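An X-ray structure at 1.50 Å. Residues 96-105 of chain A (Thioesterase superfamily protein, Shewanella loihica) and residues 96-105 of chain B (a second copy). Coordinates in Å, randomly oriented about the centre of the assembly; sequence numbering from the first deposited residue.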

# COMPACT_ATOMS: atom_id res chain seq x y z
N VAL A 96 5.04 13.36 -4.83
CA VAL A 96 4.36 12.59 -3.80
C VAL A 96 3.03 12.01 -4.26
O VAL A 96 2.35 12.52 -5.15
CB VAL A 96 4.03 13.48 -2.58
CG1 VAL A 96 5.30 13.84 -1.83
CG2 VAL A 96 3.28 14.72 -3.06
N THR A 97 2.63 10.90 -3.61
CA THR A 97 1.37 10.28 -3.99
C THR A 97 0.22 11.06 -3.37
O THR A 97 0.28 11.35 -2.18
CB THR A 97 1.30 8.81 -3.52
OG1 THR A 97 2.28 8.01 -4.19
CG2 THR A 97 -0.07 8.23 -3.87
N ALA A 98 -0.81 11.40 -4.12
CA ALA A 98 -1.98 12.07 -3.56
C ALA A 98 -3.12 11.08 -3.41
O ALA A 98 -3.91 11.05 -2.46
CB ALA A 98 -2.37 13.28 -4.42
N ALA A 99 -3.19 10.20 -4.39
CA ALA A 99 -4.12 9.08 -4.36
C ALA A 99 -3.49 7.90 -5.07
O ALA A 99 -2.78 7.99 -6.08
CB ALA A 99 -5.43 9.57 -4.94
N LEU A 100 -3.70 6.72 -4.51
CA LEU A 100 -3.25 5.46 -5.07
C LEU A 100 -4.38 4.44 -4.83
O LEU A 100 -4.66 4.17 -3.65
CB LEU A 100 -1.96 4.91 -4.52
CG LEU A 100 -1.34 3.67 -5.16
CD1 LEU A 100 -1.10 3.84 -6.66
CD2 LEU A 100 -0.02 3.34 -4.48
N ASN A 101 -4.98 3.98 -5.89
CA ASN A 101 -6.03 2.99 -5.99
C ASN A 101 -5.48 1.73 -6.62
O ASN A 101 -4.82 1.68 -7.66
CB ASN A 101 -7.23 3.56 -6.74
CG ASN A 101 -7.59 4.90 -6.11
OD1 ASN A 101 -7.54 5.00 -4.88
ND2 ASN A 101 -7.93 5.88 -6.93
N ILE A 102 -5.71 0.63 -5.92
CA ILE A 102 -5.12 -0.63 -6.32
C ILE A 102 -6.13 -1.78 -6.21
O ILE A 102 -6.70 -1.97 -5.14
CB ILE A 102 -3.88 -0.97 -5.49
CG1 ILE A 102 -2.84 0.15 -5.43
CG2 ILE A 102 -3.23 -2.26 -5.99
CD1 ILE A 102 -1.69 -0.09 -4.48
N ASP A 103 -6.34 -2.51 -7.28
CA ASP A 103 -7.07 -3.71 -7.55
C ASP A 103 -6.10 -4.89 -7.59
O ASP A 103 -5.17 -4.94 -8.40
CB ASP A 103 -7.81 -3.62 -8.89
CG ASP A 103 -8.58 -2.31 -8.96
OD1 ASP A 103 -9.59 -2.23 -8.24
OD2 ASP A 103 -8.14 -1.40 -9.70
N TYR A 104 -6.35 -5.84 -6.71
CA TYR A 104 -5.58 -7.06 -6.57
C TYR A 104 -6.19 -8.16 -7.41
O TYR A 104 -7.17 -8.81 -7.09
CB TYR A 104 -5.52 -7.40 -5.08
CG TYR A 104 -4.65 -6.42 -4.33
CD1 TYR A 104 -3.28 -6.63 -4.23
CD2 TYR A 104 -5.18 -5.29 -3.75
CE1 TYR A 104 -2.48 -5.72 -3.55
CE2 TYR A 104 -4.39 -4.38 -3.07
CZ TYR A 104 -3.03 -4.60 -2.97
OH TYR A 104 -2.25 -3.70 -2.29
N LEU A 105 -5.61 -8.40 -8.58
CA LEU A 105 -6.22 -9.23 -9.60
C LEU A 105 -5.94 -10.71 -9.40
O LEU A 105 -6.70 -11.56 -9.86
CB LEU A 105 -5.73 -8.74 -10.99
CG LEU A 105 -6.05 -7.28 -11.29
CD1 LEU A 105 -5.51 -6.83 -12.65
CD2 LEU A 105 -7.55 -7.04 -11.23
N VAL B 96 -9.26 -11.46 2.26
CA VAL B 96 -8.24 -10.86 1.42
C VAL B 96 -8.69 -9.55 0.79
O VAL B 96 -9.85 -9.27 0.45
CB VAL B 96 -7.85 -11.81 0.26
CG1 VAL B 96 -7.30 -13.12 0.77
CG2 VAL B 96 -9.08 -11.99 -0.60
N THR B 97 -7.69 -8.70 0.58
CA THR B 97 -7.95 -7.42 -0.07
C THR B 97 -8.24 -7.63 -1.55
O THR B 97 -7.46 -8.29 -2.23
CB THR B 97 -6.72 -6.52 0.11
OG1 THR B 97 -6.47 -6.26 1.50
CG2 THR B 97 -6.94 -5.18 -0.56
N ALA B 98 -9.34 -7.11 -2.06
CA ALA B 98 -9.59 -7.15 -3.50
C ALA B 98 -9.30 -5.77 -4.07
O ALA B 98 -8.75 -5.56 -5.15
CB ALA B 98 -11.00 -7.61 -3.82
N ALA B 99 -9.65 -4.74 -3.30
CA ALA B 99 -9.35 -3.38 -3.70
C ALA B 99 -9.02 -2.51 -2.50
O ALA B 99 -9.55 -2.59 -1.39
CB ALA B 99 -10.51 -2.83 -4.51
N LEU B 100 -8.09 -1.60 -2.74
CA LEU B 100 -7.53 -0.69 -1.78
C LEU B 100 -7.29 0.65 -2.49
O LEU B 100 -6.53 0.67 -3.46
CB LEU B 100 -6.22 -1.21 -1.21
CG LEU B 100 -5.41 -0.33 -0.27
CD1 LEU B 100 -6.21 0.03 0.98
CD2 LEU B 100 -4.11 -1.01 0.11
N ASN B 101 -7.94 1.67 -1.99
CA ASN B 101 -7.84 3.05 -2.45
C ASN B 101 -7.41 3.93 -1.30
O ASN B 101 -8.01 4.01 -0.22
CB ASN B 101 -9.14 3.55 -3.10
CG ASN B 101 -9.56 2.49 -4.12
OD1 ASN B 101 -8.72 2.07 -4.92
ND2 ASN B 101 -10.82 2.09 -4.07
N ILE B 102 -6.30 4.63 -1.52
CA ILE B 102 -5.83 5.49 -0.44
C ILE B 102 -5.62 6.94 -0.91
O ILE B 102 -4.91 7.15 -1.90
CB ILE B 102 -4.54 4.96 0.21
CG1 ILE B 102 -4.60 3.46 0.51
CG2 ILE B 102 -4.22 5.76 1.47
CD1 ILE B 102 -3.39 2.81 1.13
N ASP B 103 -6.25 7.87 -0.22
CA ASP B 103 -6.05 9.30 -0.19
C ASP B 103 -5.03 9.65 0.88
O ASP B 103 -5.28 9.47 2.07
CB ASP B 103 -7.31 10.09 0.15
CG ASP B 103 -8.49 9.77 -0.72
OD1 ASP B 103 -8.34 9.79 -1.96
OD2 ASP B 103 -9.57 9.52 -0.14
N TYR B 104 -3.89 10.20 0.45
CA TYR B 104 -2.92 10.70 1.42
C TYR B 104 -3.21 12.17 1.69
O TYR B 104 -2.95 13.10 0.93
CB TYR B 104 -1.52 10.36 0.93
CG TYR B 104 -1.38 8.87 0.65
CD1 TYR B 104 -1.14 7.94 1.65
CD2 TYR B 104 -1.53 8.38 -0.63
CE1 TYR B 104 -1.03 6.59 1.37
CE2 TYR B 104 -1.43 7.03 -0.93
CZ TYR B 104 -1.17 6.12 0.08
OH TYR B 104 -1.07 4.78 -0.21
N LEU B 105 -3.80 12.43 2.86
CA LEU B 105 -4.33 13.75 3.15
C LEU B 105 -3.27 14.72 3.64
O LEU B 105 -3.41 15.93 3.46
CB LEU B 105 -5.45 13.65 4.21
CG LEU B 105 -6.40 12.46 4.16
CD1 LEU B 105 -7.65 12.75 4.98
CD2 LEU B 105 -6.77 12.11 2.73

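The two stretches are the same segment from two copies of one protein. Their strands, residues 99-104 in each chain, lie side by side and run antiparallel, with 176° between their directions. The axes approach to 4.6 Å, the spacing of neighbouring strands in a β-sheet. The register is symmetric about Asn A101 and Asn B101, whose CA atoms are 4.0 Å apart. Six backbone hydrogen bonds join the chains, and 627 Å² of surface is buried in total.

Val A96 makes no contact with the other stretch. Thr A97 points toward chain B. Thr A97 CG2, a methyl, reaches CE2 of the Tyr B104 ring at 3.5 Å, an apolar contact. Its hydroxyl OG1 is hydrogen-bonded elsewhere in the structure.

At Ala A98 the chain turns a corner. The side chain points away from chain B, but the carbonyl still serves the pairing. Tyr B104 N donates to Ala A98 O at 3.0 Å, the first bond of the ladder. Ala A98 O also receives a CA-H...O contact from Asp B103 CA at 3.6 Å.

Ala A99 pairs with Asp B103 without backbone hydrogen bonds between them. In such a pair the CA atoms come close: Ala A99 CA is 4.6 Å from Asp B103 CA. Ala A99 CA lies 3.2 Å from Ile B102 O in another CA-H...O contact. The small methyl Ala A99 CB faces the carboxylate, 4.2 Å from Asp B103 OD1.

Leu A100 and Ile B102 form a hydrogen-bonded pair. Leu A100 N donates to Ile B102 O at 2.9 Å, and Ile B102 N donates to Leu A100 O at 2.7 Å. Both side chains lie on the buried, apolar face of the sheet. Leu A100 CB also meets the edge of the Tyr B104 ring, 4.2 Å from CE2.

Asn A101 sits opposite its own copy, Asn B101. The backbones pass closely here, and this is a pair without backbone hydrogen bonds between its members. Instead, Asn A101 CA approaches Leu B100 O at 3.5 Å, and Asn B101 CA approaches Leu A100 O at 3.6 Å. Both side chains lie on the face that also carries Ala A99 and Asp A103.

Ile A102 repeats the Leu A100 pattern with the chains exchanged. Ile A102 N donates to Leu B100 O at 2.6 Å, and Leu B100 N donates to Ile A102 O at 2.8 Å. The side chains of this pair share the buried face with Leu A100 and Ile B102.

Asp A103 pairs with Ala B99, and Asp A103 OD1 lies 3.9 Å from Ala B99 CB. Asp A103 CA is 3.5 Å from Ala B98 O.

Tyr A104 closes the ladder, its N donating to Ala B98 O at 2.9 Å with a nearly straight angle of 171°. The side chain points toward chain B. Tyr A104 CD2 lies 3.6 Å from Thr B97 CG2, and Tyr A104 CE2 lies 4.1 Å from Leu B100 CB at the ring edge. Tyr A104 OH is hydrogen-bonded elsewhere in the structure. Leu A105 lies beyond the contact.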